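Local coordinates for protein glycoside transferase (Listeria monocytogenes, PDB 6R2M) that probably hydrolyses exopolysaccharide outside the cell as a glycoside hydrolase, a transferase activity being possible but less certain, at residues Y59-N64 and S114-F119; E108-A113 and K124-I129; V207-Q212 and G242-R247. One frame throughout, in Å; residues are numbered along the deposited sequence.

In the fold
Helix 50-62 runs into the first half of contact 1, and the chain returns about 50 residues later, after helix 66-79, to close that loop at the end of helix 100-116. Before it does so, residues 108-113 of the same helix open contact 2, which closes on helix 120-136 just past a short turn, so the two contacts cross along the chain. They also touch in space, with Val61 CG2 3.6 Å from Ala113 CB. Contact 3 follows in series on the opposite side of the chain's centre, its nearest atoms about 17 Å from either of the others. There, residues 242-247, following helix 228-241, return to the junction of strand 206-208 and helix 209-223.

Contact 1 (Y59-N64 and S114-F119); sequences YLVEVN and SEKFSF
Two helix C-termini meet here, and the polar link between them runs through water. Water 2 donates to Asn64 OD1 at 2.6 Å and to the carbonyl oxygen Lys116 O at 2.8 Å. Water 1 donates to Glu62 O and accepts from Lys116 NZ, 2.9 Å away, so the ammonium is tied to the end of helix 50-62. Lys116 has CG anti to its backbone N and bends at chi2 (69°), which carries the methylene chain past Val61 CG1 and across the Asn64 side chain at about a right angle; CE comes within 3.4 Å of Asn64 OD1. That same oxygen sits at the edge of the Phe117 ring, 3.6 Å from CE1, with the amide turned 28° from the ring plane. The other amide end, Asn64 ND2, is held by Thr16 O. Val61 CG2 adds an apolar touch to Phe117 CE2 at 4.1 Å, and Leu60 O lies in the ring plane at the rim, near CZ. Asn64 and Ser118, both with positive phi, are the C-prime residues of Schellman motifs, so this is the packing of two such helix ends, in what is probably the (alpha/alpha)6 barrel of family 8 glycoside hydrolases.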
loop_
_atom_site.group_PDB
_atom_site.type_symbol
_atom_site.label_atom_id
_atom_site.label_comp_id
_atom_site.label_asym_id
_atom_site.label_seq_id
_atom_site.Cartn_x
_atom_site.Cartn_y
_atom_site.Cartn_z
ATOM N N TYR A 59 -4.492 -5.693 8.007
ATOM C CA TYR A 59 -4.111 -6.923 8.685
ATOM C C TYR A 59 -5.196 -7.386 9.653
ATOM O O TYR A 59 -5.519 -8.576 9.708
ATOM C CB TYR A 59 -2.779 -6.729 9.425
ATOM C CG TYR A 59 -2.348 -7.982 10.143
ATOM C CD1 TYR A 59 -1.655 -8.981 9.461
ATOM C CD2 TYR A 59 -2.684 -8.196 11.474
ATOM C CE1 TYR A 59 -1.269 -10.144 10.093
ATOM C CE2 TYR A 59 -2.304 -9.370 12.128
ATOM C CZ TYR A 59 -1.601 -10.338 11.429
ATOM O OH TYR A 59 -1.241 -11.524 12.061
ATOM N N LEU A 60 -5.774 -6.459 10.422
ATOM C CA LEU A 60 -6.732 -6.841 11.451
ATOM C C LEU A 60 -8.007 -7.423 10.860
ATOM O O LEU A 60 -8.610 -8.310 11.468
ATOM C CB LEU A 60 -7.039 -5.630 12.337
ATOM C CG LEU A 60 -5.794 -5.190 13.103
ATOM C CD1 LEU A 60 -6.050 -3.838 13.716
ATOM C CD2 LEU A 60 -5.317 -6.208 14.171
ATOM N N VAL A 61 -8.429 -6.953 9.683
ATOM C CA VAL A 61 -9.558 -7.595 9.010
ATOM C C VAL A 61 -9.182 -9.007 8.595
ATOM O O VAL A 61 -9.973 -9.949 8.759
ATOM C CB VAL A 61 -10.023 -6.754 7.807
ATOM C CG1 VAL A 61 -11.114 -7.504 7.016
ATOM C CG2 VAL A 61 -10.549 -5.418 8.270
ATOM N N GLU A 62 -7.958 -9.184 8.080
ATOM C CA GLU A 62 -7.526 -10.497 7.617
ATOM C C GLU A 62 -7.517 -11.515 8.754
ATOM O O GLU A 62 -7.870 -12.682 8.547
ATOM C CB GLU A 62 -6.139 -10.394 6.965
ATOM C CG GLU A 62 -5.603 -11.698 6.406
ATOM C CD GLU A 62 -6.473 -12.283 5.300
ATOM O OE1 GLU A 62 -7.136 -11.513 4.565
ATOM O OE2 GLU A 62 -6.485 -13.529 5.173
ATOM N N VAL A 63 -7.141 -11.096 9.964
ATOM C CA VAL A 63 -7.070 -12.020 11.099
ATOM C C VAL A 63 -8.330 -11.972 11.966
ATOM O O VAL A 63 -8.344 -12.539 13.061
ATOM C CB VAL A 63 -5.804 -11.798 11.955
ATOM C CG1 VAL A 63 -4.552 -12.010 11.110
ATOM C CG2 VAL A 63 -5.777 -10.410 12.621
ATOM N N ASN A 64 -9.393 -11.322 11.494
ATOM C CA ASN A 64 -10.712 -11.394 12.137
ATOM C C ASN A 64 -10.693 -10.811 13.543
ATOM O O ASN A 64 -11.225 -11.403 14.479
ATOM C CB ASN A 64 -11.245 -12.835 12.167
ATOM C CG ASN A 64 -12.717 -12.899 12.554
ATOM O OD1 ASN A 64 -13.516 -12.086 12.093
ATOM N ND2 ASN A 64 -13.069 -13.837 13.430
ATOM N N SER A 114 -16.598 -3.808 7.114
ATOM C CA SER A 114 -18.053 -3.725 7.213
ATOM C C SER A 114 -18.707 -5.076 6.941
ATOM O O SER A 114 -19.704 -5.424 7.581
ATOM C CB SER A 114 -18.576 -2.642 6.265
ATOM O OG SER A 114 -18.624 -3.107 4.925
ATOM N N GLU A 115 -18.142 -5.859 6.020
ATOM C CA GLU A 115 -18.671 -7.189 5.748
ATOM C C GLU A 115 -18.164 -8.190 6.779
ATOM O O GLU A 115 -18.955 -8.887 7.423
ATOM C CB GLU A 115 -18.291 -7.629 4.335
ATOM C CG GLU A 115 -18.836 -6.714 3.258
ATOM C CD GLU A 115 -18.287 -7.050 1.884
ATOM O OE1 GLU A 115 -17.340 -7.866 1.788
ATOM O OE2 GLU A 115 -18.796 -6.491 0.894
ATOM N N LYS A 116 -16.846 -8.222 6.982
ATOM C CA LYS A 116 -16.243 -9.211 7.876
ATOM C C LYS A 116 -16.837 -9.135 9.278
ATOM O O LYS A 116 -17.067 -10.169 9.922
ATOM C CB LYS A 116 -14.725 -8.999 7.918
ATOM C CG LYS A 116 -13.956 -10.009 8.780
ATOM C CD LYS A 116 -13.996 -11.389 8.146
ATOM C CE LYS A 116 -12.886 -12.269 8.740
ATOM N NZ LYS A 116 -12.909 -13.637 8.138
ATOM N N PHE A 117 -17.088 -7.918 9.769
ATOM C CA PHE A 117 -17.534 -7.684 11.135
ATOM C C PHE A 117 -19.010 -7.311 11.231
ATOM O O PHE A 117 -19.452 -6.889 12.304
ATOM C CB PHE A 117 -16.685 -6.588 11.776
ATOM C CG PHE A 117 -15.213 -6.892 11.786
ATOM C CD1 PHE A 117 -14.756 -8.182 12.059
ATOM C CD2 PHE A 117 -14.286 -5.891 11.537
ATOM C CE1 PHE A 117 -13.402 -8.466 12.082
ATOM C CE2 PHE A 117 -12.936 -6.162 11.556
ATOM C CZ PHE A 117 -12.489 -7.459 11.820
ATOM N N SER A 118 -19.765 -7.434 10.137
ATOM C CA SER A 118 -21.207 -7.149 10.103
ATOM C C SER A 118 -21.526 -5.806 10.765
ATOM O O SER A 118 -22.304 -5.711 11.717
ATOM C CB SER A 118 -21.990 -8.286 10.759
ATOM O OG SER A 118 -21.839 -9.485 10.011
ATOM N N PHE A 119 -20.914 -4.756 10.223
ATOM C CA PHE A 119 -20.948 -3.432 10.839
ATOM C C PHE A 119 -21.110 -2.401 9.733
ATOM O O PHE A 119 -20.125 -1.855 9.216
ATOM C CB PHE A 119 -19.685 -3.184 11.667
ATOM C CG PHE A 119 -19.855 -2.157 12.751
ATOM C CD1 PHE A 119 -20.719 -2.380 13.803
ATOM C CD2 PHE A 119 -19.114 -0.990 12.737
ATOM C CE1 PHE A 119 -20.857 -1.451 14.813
ATOM C CE2 PHE A 119 -19.247 -0.052 13.750
ATOM C CZ PHE A 119 -20.126 -0.280 14.784
HETATM O O HOH W 1 -10.155 -14.140 8.968
HETATM O O HOH W 2 -16.015 -12.337 11.425
#

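Contact 2 (E108-A113 and K124-I129); sequences EALYQA and KMADKI
Tyr111 lays one face of its ring over the methyl group of Ala126: the CB carbon stands 3.6 Å from the ring centroid and 12° off the normal, a nearly centred CH-pi contact. This is the core of an alpha-alpha hairpin, in which helix 100-116 turns back into helix 120-136. The axes of the two short segments are 8.5 Å apart and run antiparallel, at 156° between their directions, a closeness that the small alanine side chain permits. Such successive antiparallel helices are the building unit of the (alpha/alpha)6 barrel of family 8 glycoside hydrolases, which this mainly helical chain probably adopts. Leu110 shares the alanine with the tyrosine, its CB lying 3.8 Å from Ala126 CB, and reaches obliquely with CD1 to Met125, whose CG is 4.1 Å away. The methionine chain, fully extended, then runs on to helix 66-79, where it touches Val73 and Leu76.

At the far end of the tyrosine, the hydroxyl donates to Asp127 at 2.7 Å from OH to OD1. The acceptor lies in the plane of the ring at its edge, and the anti lone pair, away from the other carboxylate oxygen, is the one engaged; the carboxylate is turned 52° from the ring. Face contact and hydroxyl bond together would fix the ring's rotation. The second oxygen, OD2, makes a long salt bridge with Lys128, a charge that may help keep the aspartate ionised. The lysine ammonium itself donates on a lone pair of Lys124 O, with NZ 2.7 Å from the oxygen, which also accepts the helical bond from Lys128 N.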
loop_
_atom_site.group_PDB
_atom_site.type_symbol
_atom_site.label_atom_id
_atom_site.label_comp_id
_atom_site.label_asym_id
_atom_site.label_seq_id
_atom_site.Cartn_x
_atom_site.Cartn_y
_atom_site.Cartn_z
ATOM N N GLU A 108 -10.657 0.889 1.608
ATOM C CA GLU A 108 -10.775 -0.524 1.266
ATOM C C GLU A 108 -10.878 -1.384 2.518
ATOM O O GLU A 108 -11.706 -2.292 2.586
ATOM C CB GLU A 108 -9.588 -0.971 0.415
ATOM C CG GLU A 108 -9.778 -0.667 -1.057
ATOM C CD GLU A 108 -10.951 -1.436 -1.644
ATOM O OE1 GLU A 108 -10.876 -2.680 -1.705
ATOM O OE2 GLU A 108 -11.950 -0.803 -2.026
ATOM N N ALA A 109 -10.067 -1.089 3.531
ATOM C CA ALA A 109 -10.115 -1.861 4.762
ATOM C C ALA A 109 -11.465 -1.709 5.449
ATOM O O ALA A 109 -12.030 -2.685 5.951
ATOM C CB ALA A 109 -8.969 -1.429 5.674
ATOM N N LEU A 110 -12.018 -0.492 5.439
ATOM C CA LEU A 110 -13.323 -0.257 6.040
ATOM C C LEU A 110 -14.427 -1.009 5.315
ATOM O O LEU A 110 -15.334 -1.553 5.960
ATOM C CB LEU A 110 -13.622 1.238 6.051
ATOM C CG LEU A 110 -12.864 2.047 7.117
ATOM C CD1 LEU A 110 -12.996 3.505 6.777
ATOM C CD2 LEU A 110 -13.388 1.785 8.522
ATOM N N TYR A 111 -14.391 -1.022 3.980
ATOM C CA TYR A 111 -15.400 -1.773 3.236
ATOM C C TYR A 111 -15.324 -3.254 3.578
ATOM O O TYR A 111 -16.351 -3.905 3.809
ATOM C CB TYR A 111 -15.218 -1.567 1.733
ATOM C CG TYR A 111 -15.714 -0.245 1.200
ATOM C CD1 TYR A 111 -17.016 0.181 1.416
ATOM C CD2 TYR A 111 -14.874 0.565 0.463
ATOM C CE1 TYR A 111 -17.458 1.383 0.910
ATOM C CE2 TYR A 111 -15.302 1.772 -0.042
ATOM C CZ TYR A 111 -16.596 2.167 0.183
ATOM O OH TYR A 111 -17.025 3.370 -0.332
ATOM N N GLN A 112 -14.111 -3.806 3.601
ATOM C CA GLN A 112 -13.944 -5.224 3.912
ATOM C C GLN A 112 -14.364 -5.525 5.343
ATOM O O GLN A 112 -15.014 -6.540 5.600
ATOM C CB GLN A 112 -12.491 -5.649 3.688
ATOM C CG GLN A 112 -12.038 -5.560 2.245
ATOM C CD GLN A 112 -12.859 -6.455 1.337
ATOM O OE1 GLN A 112 -13.320 -6.033 0.271
ATOM N NE2 GLN A 112 -13.056 -7.693 1.760
ATOM N N ALA A 113 -14.039 -4.623 6.273
ATOM C CA ALA A 113 -14.425 -4.789 7.673
ATOM C C ALA A 113 -15.934 -4.684 7.867
ATOM O O ALA A 113 -16.499 -5.356 8.731
ATOM C CB ALA A 113 -13.709 -3.746 8.536
ATOM N N LYS A 124 -20.405 3.048 5.456
ATOM C CA LYS A 124 -20.851 4.419 5.233
ATOM C C LYS A 124 -19.735 5.413 5.508
ATOM O O LYS A 124 -19.652 6.452 4.838
ATOM C CB LYS A 124 -22.078 4.741 6.093
ATOM C CG LYS A 124 -23.208 3.725 5.983
ATOM C CD LYS A 124 -23.506 3.329 4.550
ATOM C CE LYS A 124 -24.639 2.292 4.484
ATOM N NZ LYS A 124 -25.139 2.089 3.082
ATOM N N MET A 125 -18.869 5.096 6.474
ATOM C CA MET A 125 -17.689 5.913 6.725
ATOM C C MET A 125 -16.773 5.929 5.511
ATOM O O MET A 125 -16.295 6.991 5.099
ATOM C CB MET A 125 -16.948 5.387 7.957
ATOM C CG MET A 125 -15.686 6.140 8.285
ATOM S SD MET A 125 -14.959 5.463 9.808
ATOM C CE MET A 125 -13.409 6.333 9.886
ATOM N N ALA A 126 -16.538 4.760 4.909
ATOM C CA ALA A 126 -15.673 4.693 3.737
ATOM C C ALA A 126 -16.284 5.434 2.552
ATOM O O ALA A 126 -15.559 6.112 1.806
ATOM C CB ALA A 126 -15.388 3.237 3.387
ATOM N N ASP A 127 -17.612 5.323 2.372
ATOM C CA ASP A 127 -18.299 6.060 1.306
ATOM C C ASP A 127 -17.987 7.546 1.401
ATOM O O ASP A 127 -17.703 8.209 0.391
ATOM C CB ASP A 127 -19.825 5.879 1.397
ATOM C CG ASP A 127 -20.338 4.516 0.919
ATOM O OD1 ASP A 127 -19.609 3.726 0.298
ATOM O OD2 ASP A 127 -21.546 4.249 1.170
ATOM N N LYS A 128 -18.073 8.087 2.617
ATOM C CA LYS A 128 -17.942 9.528 2.822
ATOM C C LYS A 128 -16.516 9.969 2.552
ATOM O O LYS A 128 -16.281 10.965 1.853
ATOM C CB LYS A 128 -18.354 9.909 4.250
ATOM C CG LYS A 128 -19.764 9.535 4.660
ATOM C CD LYS A 128 -20.671 9.329 3.471
ATOM C CE LYS A 128 -21.938 8.608 3.865
ATOM N NZ LYS A 128 -21.909 7.193 3.634
ATOM N N ILE A 129 -15.547 9.224 3.087
ATOM C CA ILE A 129 -14.145 9.576 2.882
ATOM C C ILE A 129 -13.782 9.457 1.408
ATOM O O ILE A 129 -13.176 10.359 0.821
ATOM C CB ILE A 129 -13.238 8.697 3.759
ATOM C CG1 ILE A 129 -13.428 9.039 5.232
ATOM C CG2 ILE A 129 -11.767 8.893 3.390
ATOM C CD1 ILE A 129 -12.836 7.994 6.159
#

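Contact 3 (V207-Q212 and G242-R247); sequences VNMIDQ and GKVYAR
Val207, in strand 206-208, directs its carbonyl oxygen at the opposing segment, where the CA of Arg247 approaches Val207 O at 3.3 Å in a CA-H...O contact. The CB and CG of Arg247 pack over the same oxygen. Asn208 pairs with Arg247 as a non-hydrogen-bonded antiparallel pair, their CA atoms 4.8 Å apart, and the two side chains lie on the same face, side by side and pointing the same way. The amide ND2 comes 3.7 Å from Arg247 NH2, with the amide and guanidinium planes 64° apart, a contact rather than a bond. With CG anti to the backbone N, Asn208 swings OD1 back toward its own helix, where it accepts from Ile210 N at 2.9 Å. It is thus the N-cap of helix 209-223, entered directly from strand 206-208, and its backbone O takes the first helical bond from Gln212 N. Water 3 donates both to Asn208 OD1 and to Ala246 O, joining the cap to the 242-247 segment.

Met209 carries the direct bond between the segments: its N donates to Ala246 O at 3.0 Å, nearly straight at 166°, although the donor lies 26° out of the carbonyl plane. Ala246 O is therefore gripped by a backbone N-H and by a water. Bent at both chi2 and chi3, the methionine side chain passes with CG 3.3 Å from Tyr245 O and sets CE against Val244 CG1 at 3.8 Å. Phe230 and Leu234 of helix 228-241 and Val264 of helix 262-274 also pack against it.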
loop_
_atom_site.group_PDB
_atom_site.type_symbol
_atom_site.label_atom_id
_atom_site.label_comp_id
_atom_site.label_asym_id
_atom_site.label_seq_id
_atom_site.Cartn_x
_atom_site.Cartn_y
_atom_site.Cartn_z
ATOM N N VAL A 207 15.517 3.754 -9.850
ATOM C CA VAL A 207 14.136 3.360 -9.590
ATOM C C VAL A 207 14.075 2.644 -8.252
ATOM O O VAL A 207 15.005 1.921 -7.875
ATOM C CB VAL A 207 13.538 2.471 -10.699
ATOM C CG1 VAL A 207 13.445 3.250 -12.010
ATOM C CG2 VAL A 207 14.352 1.206 -10.873
ATOM N N ASN A 208 12.974 2.851 -7.535
ATOM C CA ASN A 208 12.684 2.146 -6.292
ATOM C C ASN A 208 11.718 1.006 -6.610
ATOM O O ASN A 208 10.617 1.250 -7.112
ATOM C CB ASN A 208 12.079 3.123 -5.283
ATOM C CG ASN A 208 11.887 2.515 -3.919
ATOM O OD1 ASN A 208 11.411 1.392 -3.789
ATOM N ND2 ASN A 208 12.250 3.261 -2.886
ATOM N N MET A 209 12.130 -0.236 -6.336
ATOM C CA MET A 209 11.325 -1.372 -6.779
ATOM C C MET A 209 10.035 -1.545 -5.978
ATOM O O MET A 209 9.135 -2.248 -6.450
ATOM C CB MET A 209 12.162 -2.654 -6.742
ATOM C CG MET A 209 13.249 -2.685 -7.824
ATOM S SD MET A 209 12.581 -2.657 -9.511
ATOM C CE MET A 209 12.037 -4.350 -9.647
ATOM N N ILE A 210 9.917 -0.947 -4.786
ATOM C CA ILE A 210 8.605 -0.895 -4.140
ATOM C C ILE A 210 7.619 -0.167 -5.040
ATOM O O ILE A 210 6.517 -0.656 -5.319
ATOM C CB ILE A 210 8.684 -0.204 -2.766
ATOM C CG1 ILE A 210 9.542 -1.019 -1.811
ATOM C CG2 ILE A 210 7.266 0.011 -2.210
ATOM C CD1 ILE A 210 9.686 -0.347 -0.437
ATOM N N ASP A 211 7.999 1.021 -5.501
ATOM C CA ASP A 211 7.102 1.789 -6.359
ATOM C C ASP A 211 6.875 1.080 -7.690
ATOM O O ASP A 211 5.736 1.012 -8.175
ATOM C CB ASP A 211 7.661 3.190 -6.562
ATOM C CG ASP A 211 7.954 3.888 -5.238
ATOM O OD1 ASP A 211 7.243 3.586 -4.259
ATOM O OD2 ASP A 211 8.876 4.717 -5.189
ATOM N N GLN A 212 7.933 0.495 -8.261
ATOM C CA GLN A 212 7.774 -0.238 -9.511
ATOM C C GLN A 212 6.811 -1.411 -9.352
ATOM O O GLN A 212 5.989 -1.657 -10.239
ATOM C CB GLN A 212 9.128 -0.720 -10.020
ATOM C CG GLN A 212 10.083 0.407 -10.451
ATOM C CD GLN A 212 9.684 1.027 -11.785
ATOM O OE1 GLN A 212 9.284 0.312 -12.694
ATOM N NE2 GLN A 212 9.794 2.352 -11.901
ATOM N N GLY A 242 18.658 -15.130 -8.548
ATOM C CA GLY A 242 17.893 -15.663 -7.441
ATOM C C GLY A 242 17.398 -14.610 -6.481
ATOM O O GLY A 242 17.054 -14.930 -5.340
ATOM N N LYS A 243 17.358 -13.353 -6.914
ATOM C CA LYS A 243 16.949 -12.227 -6.086
ATOM C C LYS A 243 16.355 -11.163 -6.992
ATOM O O LYS A 243 16.588 -11.151 -8.204
ATOM C CB LYS A 243 18.114 -11.599 -5.313
ATOM C CG LYS A 243 18.865 -12.513 -4.365
ATOM C CD LYS A 243 20.033 -11.747 -3.750
ATOM C CE LYS A 243 20.785 -12.590 -2.746
ATOM N NZ LYS A 243 21.852 -11.786 -2.094
ATOM N N VAL A 244 15.622 -10.237 -6.380
ATOM C CA VAL A 244 15.295 -8.959 -6.996
ATOM C C VAL A 244 15.714 -7.880 -6.009
ATOM O O VAL A 244 15.364 -7.945 -4.827
ATOM C CB VAL A 244 13.801 -8.846 -7.356
ATOM C CG1 VAL A 244 13.481 -7.448 -7.902
ATOM C CG2 VAL A 244 13.396 -9.917 -8.384
ATOM N N TYR A 245 16.508 -6.926 -6.468
ATOM C CA TYR A 245 17.090 -5.971 -5.543
ATOM C C TYR A 245 16.142 -4.807 -5.276
ATOM O O TYR A 245 15.174 -4.579 -6.007
ATOM C CB TYR A 245 18.432 -5.488 -6.087
ATOM C CG TYR A 245 19.441 -6.611 -6.081
ATOM C CD1 TYR A 245 20.025 -7.021 -4.898
ATOM C CD2 TYR A 245 19.772 -7.283 -7.249
ATOM C CE1 TYR A 245 20.948 -8.063 -4.880
ATOM C CE2 TYR A 245 20.697 -8.319 -7.242
ATOM C CZ TYR A 245 21.273 -8.701 -6.056
ATOM O OH TYR A 245 22.186 -9.736 -6.046
ATOM N N ALA A 246 16.432 -4.072 -4.193
ATOM C CA ALA A 246 15.541 -3.011 -3.739
ATOM C C ALA A 246 15.530 -1.809 -4.671
ATOM O O ALA A 246 14.492 -1.146 -4.800
ATOM C CB ALA A 246 15.935 -2.565 -2.334
ATOM N N ARG A 247 16.666 -1.483 -5.288
ATOM C CA ARG A 247 16.762 -0.305 -6.143
ATOM C C ARG A 247 17.701 -0.587 -7.302
ATOM O O ARG A 247 18.710 -1.271 -7.124
ATOM C CB ARG A 247 17.284 0.914 -5.380
ATOM C CG ARG A 247 16.343 1.440 -4.316
ATOM C CD ARG A 247 17.048 2.403 -3.413
ATOM N NE ARG A 247 16.125 3.046 -2.479
ATOM C CZ ARG A 247 15.910 2.648 -1.231
ATOM N NH1 ARG A 247 16.550 1.590 -0.748
ATOM N NH2 ARG A 247 15.050 3.310 -0.464
HETATM O O HOH W 3 13.048 -0.637 -2.591
#